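Long-range contacts in aminotransferase, class I (Staphylococcus aureus, PDB 2O1B), which probably catalyses the pyridoxal-5'-phosphate-dependent transfer of amino groups between amino acids and 2-oxo acids, as an aspartate aminotransferase of class I: residues A[222-230]-A[332-340]; A[352-362]-A[395-403]. One frame throughout, in Å; residues are numbered along the deposited sequence.

Interaction 1 (A[222-230]-A[332-340]); sequences AYGAFGFDA and HAKGGIYVW. With PLP (pyridoxal-5'-phosphate), chain B.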
loop_
_atom_site.group_PDB
_atom_site.type_symbol
_atom_site.label_atom_id
_atom_site.label_comp_id
_atom_site.label_asym_id
_atom_site.label_seq_id
_atom_site.Cartn_x
_atom_site.Cartn_y
_atom_site.Cartn_z
ATOM N N ALA A 222 -17.003 3.461 5.623
ATOM C CA ALA A 222 -16.190 4.668 5.880
ATOM C C ALA A 222 -16.878 5.715 6.747
ATOM O O ALA A 222 -16.213 6.405 7.544
ATOM C CB ALA A 222 -15.763 5.291 4.568
ATOM N N TYR A 223 -18.201 5.839 6.592
ATOM C CA TYR A 223 -18.980 6.824 7.350
ATOM C C TYR A 223 -19.830 6.221 8.453
ATOM O O TYR A 223 -20.812 6.819 8.881
ATOM C CB TYR A 223 -19.810 7.704 6.412
ATOM C CG TYR A 223 -18.935 8.653 5.629
ATOM C CD1 TYR A 223 -18.711 8.462 4.269
ATOM C CD2 TYR A 223 -18.287 9.715 6.269
ATOM C CE1 TYR A 223 -17.887 9.327 3.555
ATOM C CE2 TYR A 223 -17.466 10.583 5.566
ATOM C CZ TYR A 223 -17.270 10.382 4.216
ATOM O OH TYR A 223 -16.451 11.246 3.520
ATOM N N GLY A 224 -19.430 5.039 8.913
ATOM C CA GLY A 224 -20.093 4.348 10.007
ATOM C C GLY A 224 -20.388 5.203 11.223
ATOM O O GLY A 224 -21.467 5.073 11.813
ATOM N N ALA A 225 -19.464 6.099 11.567
ATOM C CA ALA A 225 -19.589 6.960 12.766
ATOM C C ALA A 225 -20.655 8.057 12.646
ATOM O O ALA A 225 -21.141 8.583 13.658
ATOM C CB ALA A 225 -18.244 7.601 13.080
ATOM N N PHE A 226 -20.989 8.411 11.405
ATOM C CA PHE A 226 -21.827 9.564 11.095
ATOM C C PHE A 226 -23.246 9.078 10.734
ATOM O O PHE A 226 -23.548 8.784 9.578
ATOM C CB PHE A 226 -21.165 10.389 9.964
ATOM C CG PHE A 226 -19.725 10.810 10.269
ATOM C CD1 PHE A 226 -19.447 12.065 10.806
ATOM C CD2 PHE A 226 -18.653 9.936 10.032
ATOM C CE1 PHE A 226 -18.130 12.447 11.094
ATOM C CE2 PHE A 226 -17.347 10.303 10.322
ATOM C CZ PHE A 226 -17.084 11.572 10.864
ATOM N N GLY A 227 -24.099 8.963 11.758
ATOM C CA GLY A 227 -25.478 8.501 11.586
ATOM C C GLY A 227 -26.324 9.490 12.338
ATOM O O GLY A 227 -26.188 9.614 13.559
ATOM N N PHE A 228 -27.154 10.236 11.616
ATOM C CA PHE A 228 -27.733 11.455 12.185
ATOM C C PHE A 228 -28.993 11.231 13.005
ATOM O O PHE A 228 -29.107 11.754 14.105
ATOM C CB PHE A 228 -27.936 12.530 11.107
ATOM C CG PHE A 228 -26.650 12.966 10.447
ATOM C CD1 PHE A 228 -26.605 13.240 9.096
ATOM C CD2 PHE A 228 -25.473 13.072 11.193
ATOM C CE1 PHE A 228 -25.401 13.638 8.492
ATOM C CE2 PHE A 228 -24.262 13.456 10.598
ATOM C CZ PHE A 228 -24.229 13.743 9.257
ATOM N N ASP A 229 -29.920 10.440 12.482
ATOM C CA ASP A 229 -31.169 10.174 13.191
ATOM C C ASP A 229 -31.242 8.759 13.777
ATOM O O ASP A 229 -32.250 8.377 14.372
ATOM C CB ASP A 229 -32.366 10.430 12.278
ATOM C CG ASP A 229 -33.662 10.645 13.056
ATOM O OD1 ASP A 229 -34.716 10.152 12.591
ATOM O OD2 ASP A 229 -33.636 11.309 14.126
ATOM N N ALA A 230 -30.166 7.994 13.597
ATOM C CA ALA A 230 -30.096 6.596 14.001
ATOM C C ALA A 230 -28.664 6.122 13.763
ATOM O O ALA A 230 -28.035 6.512 12.773
ATOM C CB ALA A 230 -31.077 5.755 13.186
ATOM N N HIS A 332 -32.117 15.190 1.334
ATOM C CA HIS A 332 -31.800 15.233 2.765
ATOM C C HIS A 332 -30.754 14.162 3.102
ATOM O O HIS A 332 -30.900 12.997 2.709
ATOM C CB HIS A 332 -33.095 15.050 3.584
ATOM C CG HIS A 332 -32.890 14.966 5.066
ATOM N ND1 HIS A 332 -33.235 13.848 5.797
ATOM C CD2 HIS A 332 -32.400 15.861 5.955
ATOM C CE1 HIS A 332 -32.954 14.057 7.072
ATOM N NE2 HIS A 332 -32.446 15.271 7.195
ATOM N N ALA A 333 -29.693 14.578 3.801
ATOM C CA ALA A 333 -28.602 13.698 4.201
ATOM C C ALA A 333 -28.942 12.976 5.498
ATOM O O ALA A 333 -29.374 13.598 6.464
ATOM C CB ALA A 333 -27.327 14.499 4.400
ATOM N N LYS A 334 -28.723 11.666 5.524
ATOM C CA LYS A 334 -29.068 10.876 6.714
ATOM C C LYS A 334 -27.822 10.450 7.481
ATOM O O LYS A 334 -27.886 10.086 8.655
ATOM C CB LYS A 334 -29.881 9.650 6.317
ATOM C CG LYS A 334 -31.144 9.951 5.496
ATOM C CD LYS A 334 -31.914 8.668 5.243
ATOM C CE LYS A 334 -32.835 8.782 4.052
ATOM N NZ LYS A 334 -33.405 7.434 3.816
ATOM N N GLY A 335 -26.692 10.492 6.788
ATOM C CA GLY A 335 -25.383 10.240 7.377
ATOM C C GLY A 335 -24.263 10.745 6.482
ATOM O O GLY A 335 -24.511 11.328 5.416
ATOM N N GLY A 336 -23.023 10.532 6.915
ATOM C CA GLY A 336 -21.870 11.025 6.170
ATOM C C GLY A 336 -21.635 12.495 6.442
ATOM O O GLY A 336 -22.122 13.029 7.430
ATOM N N ILE A 337 -20.892 13.153 5.560
ATOM C CA ILE A 337 -20.482 14.530 5.797
ATOM C C ILE A 337 -20.882 15.491 4.649
ATOM O O ILE A 337 -20.381 16.608 4.582
ATOM C CB ILE A 337 -18.949 14.612 6.081
ATOM C CG1 ILE A 337 -18.137 14.136 4.868
ATOM C CG2 ILE A 337 -18.577 13.805 7.361
ATOM C CD1 ILE A 337 -16.662 14.421 4.975
ATOM N N TYR A 338 -21.787 15.052 3.768
ATOM C CA TYR A 338 -22.151 15.832 2.575
ATOM C C TYR A 338 -23.645 16.152 2.457
ATOM O O TYR A 338 -24.486 15.514 3.107
ATOM C CB TYR A 338 -21.712 15.112 1.292
ATOM C CG TYR A 338 -20.369 14.423 1.351
ATOM C CD1 TYR A 338 -19.191 15.117 1.068
ATOM C CD2 TYR A 338 -20.276 13.067 1.663
ATOM C CE1 TYR A 338 -17.948 14.482 1.110
ATOM C CE2 TYR A 338 -19.041 12.424 1.708
ATOM C CZ TYR A 338 -17.882 13.137 1.425
ATOM O OH TYR A 338 -16.656 12.501 1.466
ATOM N N VAL A 339 -23.972 17.139 1.618
ATOM C CA VAL A 339 -25.337 17.267 1.089
ATOM C C VAL A 339 -25.324 17.085 -0.443
ATOM O O VAL A 339 -24.436 17.585 -1.126
ATOM C CB VAL A 339 -26.041 18.577 1.552
ATOM C CG1 VAL A 339 -27.491 18.654 1.039
ATOM C CG2 VAL A 339 -26.045 18.671 3.078
ATOM N N TRP A 340 -26.291 16.320 -0.943
ATOM C CA TRP A 340 -26.432 15.955 -2.361
ATOM C C TRP A 340 -27.460 16.932 -2.917
ATOM O O TRP A 340 -28.645 16.848 -2.585
ATOM C CB TRP A 340 -26.909 14.491 -2.423
ATOM C CG TRP A 340 -27.018 13.756 -3.745
ATOM C CD1 TRP A 340 -28.106 13.061 -4.191
ATOM C CD2 TRP A 340 -25.994 13.564 -4.734
ATOM N NE1 TRP A 340 -27.840 12.464 -5.399
ATOM C CE2 TRP A 340 -26.547 12.749 -5.754
ATOM C CE3 TRP A 340 -24.662 13.987 -4.853
ATOM C CZ2 TRP A 340 -25.826 12.385 -6.894
ATOM C CZ3 TRP A 340 -23.939 13.620 -5.994
ATOM C CH2 TRP A 340 -24.521 12.830 -6.998
HETATM N N1 PLP B . -14.919 4.782 0.891
HETATM C C2 PLP B . -15.692 5.918 1.050
HETATM C C2A PLP B . -17.175 5.837 0.817
HETATM C C3 PLP B . -15.070 7.100 1.459
HETATM O O3 PLP B . -15.789 8.247 1.634
HETATM C C4 PLP B . -13.688 7.125 1.690
HETATM C C4A PLP B . -13.162 8.179 2.619
HETATM C C5 PLP B . -12.918 5.973 1.507
HETATM C C6 PLP B . -13.549 4.797 1.102
HETATM C C5A PLP B . -11.411 5.979 1.723
HETATM O O4P PLP B . -11.055 6.020 3.092
HETATM P P PLP B . -9.514 5.857 3.551
HETATM O O1P PLP B . -8.990 7.204 4.023
HETATM O O2P PLP B . -8.741 5.363 2.358
HETATM O O3P PLP B . -9.490 4.870 4.684
HETATM O O HOH W 1 -29.995 9.460 10.084
#
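Lys334 O takes two hydrogen bonds. One comes directly from Phe228 N at 3.1 Å, with a nearly straight N-H...O angle of 161°. The other comes from a water that in turn accepts from Asp229 N. Two residues on, Gly336 N donates to Phe226 O at 3.2 Å, from above the carbonyl plane. The two backbone bonds flank a single beta bridge between Gly227 and Gly335. The Phe228 ring lies over Gly335, whose CA sits 4.0 Å from the ring centroid in a CH-pi contact. Ile337 CG2 stands over a face of the Phe226 ring. With CG anti to the carbonyl carbon (chi1 -71°), the Tyr223 ring swings toward 332-340 and packs on Gly336 CA. The Ile337 side chain crosses that of Tyr223 at about a right angle, Ile337 CG1 touching Tyr223 CE2. Tyr223 OH and Tyr338 OH are modelled 2.4 Å apart, a hydrogen bond whose very short length is doubtful. Tyr223 OH also bonds Lys253 NZ. Tyr223 and Ala222 line the cofactor pocket: Tyr223 CE1 is 3.0 Å from O3 of pyridoxal phosphate, and Ala222 CB packs on its ring. The contact therefore joins the cofactor site to the antiparallel sheet. Segment 222-230 follows strand 216-220 of the large mixed sheet. Segment 332-340 leads into strand 338-342, and helix 302-325 packs against both segments through Arg316 and Phe312.

Interaction 2 (A[352-362]-A[395-403]); sequences FEQFLVQEKSI and RLTELAYLY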
loop_
_atom_site.group_PDB
_atom_site.type_symbol
_atom_site.label_atom_id
_atom_site.label_comp_id
_atom_site.label_asym_id
_atom_site.label_seq_id
_atom_site.Cartn_x
_atom_site.Cartn_y
_atom_site.Cartn_z
ATOM N N PHE A 352 -22.496 23.114 -13.698
ATOM C CA PHE A 352 -22.810 23.753 -12.421
ATOM C C PHE A 352 -21.571 23.864 -11.540
ATOM O O PHE A 352 -21.405 24.855 -10.837
ATOM C CB PHE A 352 -23.942 23.012 -11.698
ATOM C CG PHE A 352 -24.620 23.824 -10.610
ATOM C CD1 PHE A 352 -24.893 23.252 -9.371
ATOM C CD2 PHE A 352 -24.993 25.159 -10.828
ATOM C CE1 PHE A 352 -25.525 23.982 -8.367
ATOM C CE2 PHE A 352 -25.626 25.902 -9.828
ATOM C CZ PHE A 352 -25.892 25.304 -8.588
ATOM N N GLU A 353 -20.696 22.859 -11.594
ATOM C CA GLU A 353 -19.423 22.910 -10.864
ATOM C C GLU A 353 -18.589 24.102 -11.332
ATOM O O GLU A 353 -18.096 24.879 -10.512
ATOM C CB GLU A 353 -18.625 21.614 -11.032
ATOM C CG GLU A 353 -17.259 21.640 -10.330
ATOM C CD GLU A 353 -16.197 20.775 -11.009
ATOM O OE1 GLU A 353 -16.491 20.130 -12.049
ATOM O OE2 GLU A 353 -15.051 20.752 -10.494
ATOM N N GLN A 354 -18.449 24.246 -12.648
ATOM C CA GLN A 354 -17.701 25.359 -13.217
ATOM C C GLN A 354 -18.352 26.714 -12.913
ATOM O O GLN A 354 -17.656 27.661 -12.542
ATOM C CB GLN A 354 -17.463 25.150 -14.718
ATOM C CG GLN A 354 -16.203 25.839 -15.252
ATOM C CD GLN A 354 -14.885 25.293 -14.666
ATOM O OE1 GLN A 354 -14.831 24.194 -14.089
ATOM N NE2 GLN A 354 -13.817 26.067 -14.823
ATOM N N PHE A 355 -19.679 26.793 -13.040
ATOM C CA PHE A 355 -20.440 27.979 -12.623
ATOM C C PHE A 355 -20.126 28.417 -11.188
ATOM O O PHE A 355 -19.780 29.576 -10.951
ATOM C CB PHE A 355 -21.944 27.723 -12.777
ATOM C CG PHE A 355 -22.819 28.885 -12.361
ATOM C CD1 PHE A 355 -23.060 29.943 -13.233
ATOM C CD2 PHE A 355 -23.422 28.906 -11.109
ATOM C CE1 PHE A 355 -23.881 31.011 -12.861
ATOM C CE2 PHE A 355 -24.241 29.969 -10.727
ATOM C CZ PHE A 355 -24.468 31.025 -11.609
ATOM N N LEU A 356 -20.237 27.487 -10.240
ATOM C CA LEU A 356 -20.020 27.796 -8.824
ATOM C C LEU A 356 -18.592 28.272 -8.502
ATOM O O LEU A 356 -18.406 29.202 -7.708
ATOM C CB LEU A 356 -20.418 26.605 -7.940
ATOM C CG LEU A 356 -21.907 26.250 -7.811
ATOM C CD1 LEU A 356 -22.097 24.939 -7.057
ATOM C CD2 LEU A 356 -22.660 27.356 -7.110
ATOM N N VAL A 357 -17.587 27.650 -9.117
ATOM C CA VAL A 357 -16.191 28.069 -8.894
ATOM C C VAL A 357 -15.897 29.428 -9.539
ATOM O O VAL A 357 -15.287 30.301 -8.906
ATOM C CB VAL A 357 -15.140 26.967 -9.288
ATOM C CG1 VAL A 357 -15.269 26.552 -10.745
ATOM C CG2 VAL A 357 -13.729 27.451 -9.017
ATOM N N GLN A 358 -16.359 29.604 -10.780
ATOM C CA GLN A 358 -16.178 30.849 -11.541
ATOM C C GLN A 358 -16.917 32.034 -10.924
ATOM O O GLN A 358 -16.318 33.077 -10.657
ATOM C CB GLN A 358 -16.676 30.683 -12.978
ATOM C CG GLN A 358 -15.721 29.988 -13.942
ATOM C CD GLN A 358 -16.197 30.082 -15.399
ATOM O OE1 GLN A 358 -16.829 31.068 -15.806
ATOM N NE2 GLN A 358 -15.889 29.054 -16.189
ATOM N N GLU A 359 -18.224 31.877 -10.724
ATOM C CA GLU A 359 -19.076 32.976 -10.268
ATOM C C GLU A 359 -19.087 33.125 -8.753
ATOM O O GLU A 359 -19.014 34.236 -8.244
ATOM C CB GLU A 359 -20.517 32.827 -10.787
ATOM C CG GLU A 359 -20.651 32.468 -12.275
ATOM C CD GLU A 359 -20.027 33.484 -13.219
ATOM O OE1 GLU A 359 -20.077 34.702 -12.926
ATOM O OE2 GLU A 359 -19.494 33.054 -14.270
ATOM N N LYS A 360 -19.168 32.007 -8.041
ATOM C CA LYS A 360 -19.400 32.027 -6.594
ATOM C C LYS A 360 -18.198 31.627 -5.729
ATOM O O LYS A 360 -18.283 31.658 -4.497
ATOM C CB LYS A 360 -20.618 31.162 -6.247
ATOM C CG LYS A 360 -21.935 31.729 -6.777
ATOM C CD LYS A 360 -22.355 32.951 -5.981
ATOM C CE LYS A 360 -23.629 33.564 -6.518
ATOM N NZ LYS A 360 -24.209 34.524 -5.538
ATOM N N SER A 361 -17.088 31.270 -6.376
ATOM C CA SER A 361 -15.885 30.761 -5.687
ATOM C C SER A 361 -16.196 29.640 -4.691
ATOM O O SER A 361 -15.612 29.574 -3.607
ATOM C CB SER A 361 -15.102 31.896 -5.014
ATOM O OG SER A 361 -14.542 32.778 -5.975
ATOM N N ILE A 362 -17.134 28.773 -5.069
ATOM C CA ILE A 362 -17.455 27.568 -4.306
ATOM C C ILE A 362 -17.022 26.345 -5.104
ATOM O O ILE A 362 -17.511 26.107 -6.211
ATOM C CB ILE A 362 -18.971 27.461 -3.975
ATOM C CG1 ILE A 362 -19.407 28.593 -3.052
ATOM C CG2 ILE A 362 -19.292 26.114 -3.334
ATOM C CD1 ILE A 362 -20.902 28.642 -2.806
ATOM N N ARG A 395 -24.356 32.287 -0.126
ATOM C CA ARG A 395 -23.912 32.333 -1.522
ATOM C C ARG A 395 -24.827 31.490 -2.411
ATOM O O ARG A 395 -25.279 31.951 -3.459
ATOM C CB ARG A 395 -22.463 31.847 -1.666
ATOM C CG ARG A 395 -21.411 32.839 -1.198
ATOM C CD ARG A 395 -20.029 32.401 -1.656
ATOM N NE ARG A 395 -18.970 33.141 -0.976
ATOM C CZ ARG A 395 -17.669 32.930 -1.159
ATOM N NH1 ARG A 395 -17.248 32.001 -2.010
ATOM N NH2 ARG A 395 -16.785 33.648 -0.482
ATOM N N LEU A 396 -25.099 30.264 -1.965
ATOM C CA LEU A 396 -25.932 29.308 -2.697
ATOM C C LEU A 396 -27.415 29.681 -2.798
ATOM O O LEU A 396 -28.040 29.467 -3.840
ATOM C CB LEU A 396 -25.784 27.917 -2.085
ATOM C CG LEU A 396 -24.458 27.231 -2.406
ATOM C CD1 LEU A 396 -24.269 26.012 -1.529
ATOM C CD2 LEU A 396 -24.413 26.849 -3.880
ATOM N N THR A 397 -27.969 30.237 -1.720
ATOM C CA THR A 397 -29.383 30.648 -1.691
ATOM C C THR A 397 -29.682 31.801 -2.656
ATOM O O THR A 397 -30.804 31.935 -3.149
ATOM C CB THR A 397 -29.850 31.024 -0.268
ATOM O OG1 THR A 397 -29.008 32.052 0.260
ATOM C CG2 THR A 397 -29.801 29.824 0.648
ATOM N N GLU A 398 -28.672 32.629 -2.918
ATOM C CA GLU A 398 -28.756 33.685 -3.927
ATOM C C GLU A 398 -29.096 33.113 -5.311
ATOM O O GLU A 398 -29.610 33.824 -6.179
ATOM C CB GLU A 398 -27.438 34.468 -3.969
ATOM C CG GLU A 398 -27.495 35.809 -4.703
ATOM C CD GLU A 398 -27.190 35.710 -6.203
ATOM O OE1 GLU A 398 -26.677 34.666 -6.657
ATOM O OE2 GLU A 398 -27.455 36.685 -6.929
ATOM N N LEU A 399 -28.824 31.825 -5.500
ATOM C CA LEU A 399 -29.024 31.165 -6.790
ATOM C C LEU A 399 -30.406 30.530 -6.934
ATOM O O LEU A 399 -30.668 29.821 -7.906
ATOM C CB LEU A 399 -27.925 30.123 -7.031
ATOM C CG LEU A 399 -26.474 30.616 -6.981
ATOM C CD1 LEU A 399 -25.516 29.433 -6.996
ATOM C CD2 LEU A 399 -26.192 31.578 -8.136
ATOM N N ALA A 400 -31.285 30.802 -5.971
ATOM C CA ALA A 400 -32.658 30.277 -5.971
ATOM C C ALA A 400 -33.399 30.538 -7.286
ATOM O O ALA A 400 -34.176 29.697 -7.741
ATOM C CB ALA A 400 -33.446 30.860 -4.804
ATOM N N TYR A 401 -33.146 31.704 -7.887
ATOM C CA TYR A 401 -33.757 32.081 -9.162
ATOM C C TYR A 401 -33.462 31.077 -10.291
ATOM O O TYR A 401 -34.242 30.958 -11.235
ATOM C CB TYR A 401 -33.351 33.513 -9.559
ATOM C CG TYR A 401 -31.933 33.655 -10.071
ATOM C CD1 TYR A 401 -31.654 33.569 -11.435
ATOM C CD2 TYR A 401 -30.871 33.868 -9.193
ATOM C CE1 TYR A 401 -30.350 33.689 -11.915
ATOM C CE2 TYR A 401 -29.557 33.987 -9.660
ATOM C CZ TYR A 401 -29.308 33.897 -11.026
ATOM O OH TYR A 401 -28.018 34.008 -11.500
ATOM N N LEU A 402 -32.344 30.357 -10.189
ATOM C CA LEU A 402 -31.950 29.405 -11.226
ATOM C C LEU A 402 -32.849 28.173 -11.234
ATOM O O LEU A 402 -32.974 27.494 -12.248
ATOM C CB LEU A 402 -30.487 28.987 -11.054
ATOM C CG LEU A 402 -29.400 30.005 -11.413
ATOM C CD1 LEU A 402 -28.050 29.522 -10.961
ATOM C CD2 LEU A 402 -29.367 30.300 -12.904
ATOM N N TYR A 403 -33.489 27.905 -10.100
ATOM C CA TYR A 403 -34.280 26.691 -9.934
ATOM C C TYR A 403 -35.756 26.824 -10.313
ATOM O O TYR A 403 -36.468 25.814 -10.419
ATOM C CB TYR A 403 -34.128 26.161 -8.515
ATOM C CG TYR A 403 -32.755 25.587 -8.238
ATOM C CD1 TYR A 403 -32.467 24.248 -8.521
ATOM C CD2 TYR A 403 -31.744 26.381 -7.705
ATOM C CE1 TYR A 403 -31.224 23.716 -8.264
ATOM C CE2 TYR A 403 -30.495 25.856 -7.454
ATOM C CZ TYR A 403 -30.241 24.524 -7.731
ATOM O OH TYR A 403 -29.000 24.006 -7.469
#
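Phe355 and Leu399 lie alongside each other, pointing opposite ways, where helix 349-360 packs on the C-terminal end of the chain, in a fold-type I aminotransferase. Leu399 CD2 lies at the edge of the Phe355 ring, 3.6 Å from Phe355 CE2. Leu402 approaches head-on, its CD1 3.8 Å from Phe355 CE2. Phe355 CG is anti to the backbone N (chi1 179°), which sends the ring across to both leucines. Leu356 crosses Leu396 at about a right angle, and its CD2 touches Leu396 CD2 and Leu399 CD1. Phe352 and Tyr403 also cross at about a right angle; Tyr403 OH lies 3.5 Å from Phe352 CZ and bonds Glu342 O. Ile362 runs antiparallel to the Arg395 side chain, with CD1 on Arg395 CB and Leu396 CG.

Polar groups close the other end. The extended Arg395 chain carries NH1 to Lys360 O, 2.7 Å away in a weak, bent hydrogen bond. Arg395 NH2 forms a salt bridge with Glu391 and a hydrogen bond to Pro48 O. Lys360 bends at chi2 (-73°), and its CE rests on Leu399 CD2. The lysine ends in a salt bridge, its NZ 2.7 Å from Glu398 OE1 and above the carboxylate plane.

Overall arrangement
Both segments of interaction 1 precede both segments of interaction 2 in the sequence. Their centres are 24 Å apart and their nearest atoms about 8 Å apart, so they do not touch. Strand 338-342 links them. It begins within interaction 1, and helix 349-360 of interaction 2 is the next helix in the chain. Leu341 of this strand also meets Phe352 and Tyr403 of interaction 2. Interaction 1 is buried, about 11 Å from the centre of the chain, beside the cofactor. Interaction 2 is partly buried, about 27 Å from it. The antiparallel sheet thus lies between the cofactor site and the peripheral C-terminal packing.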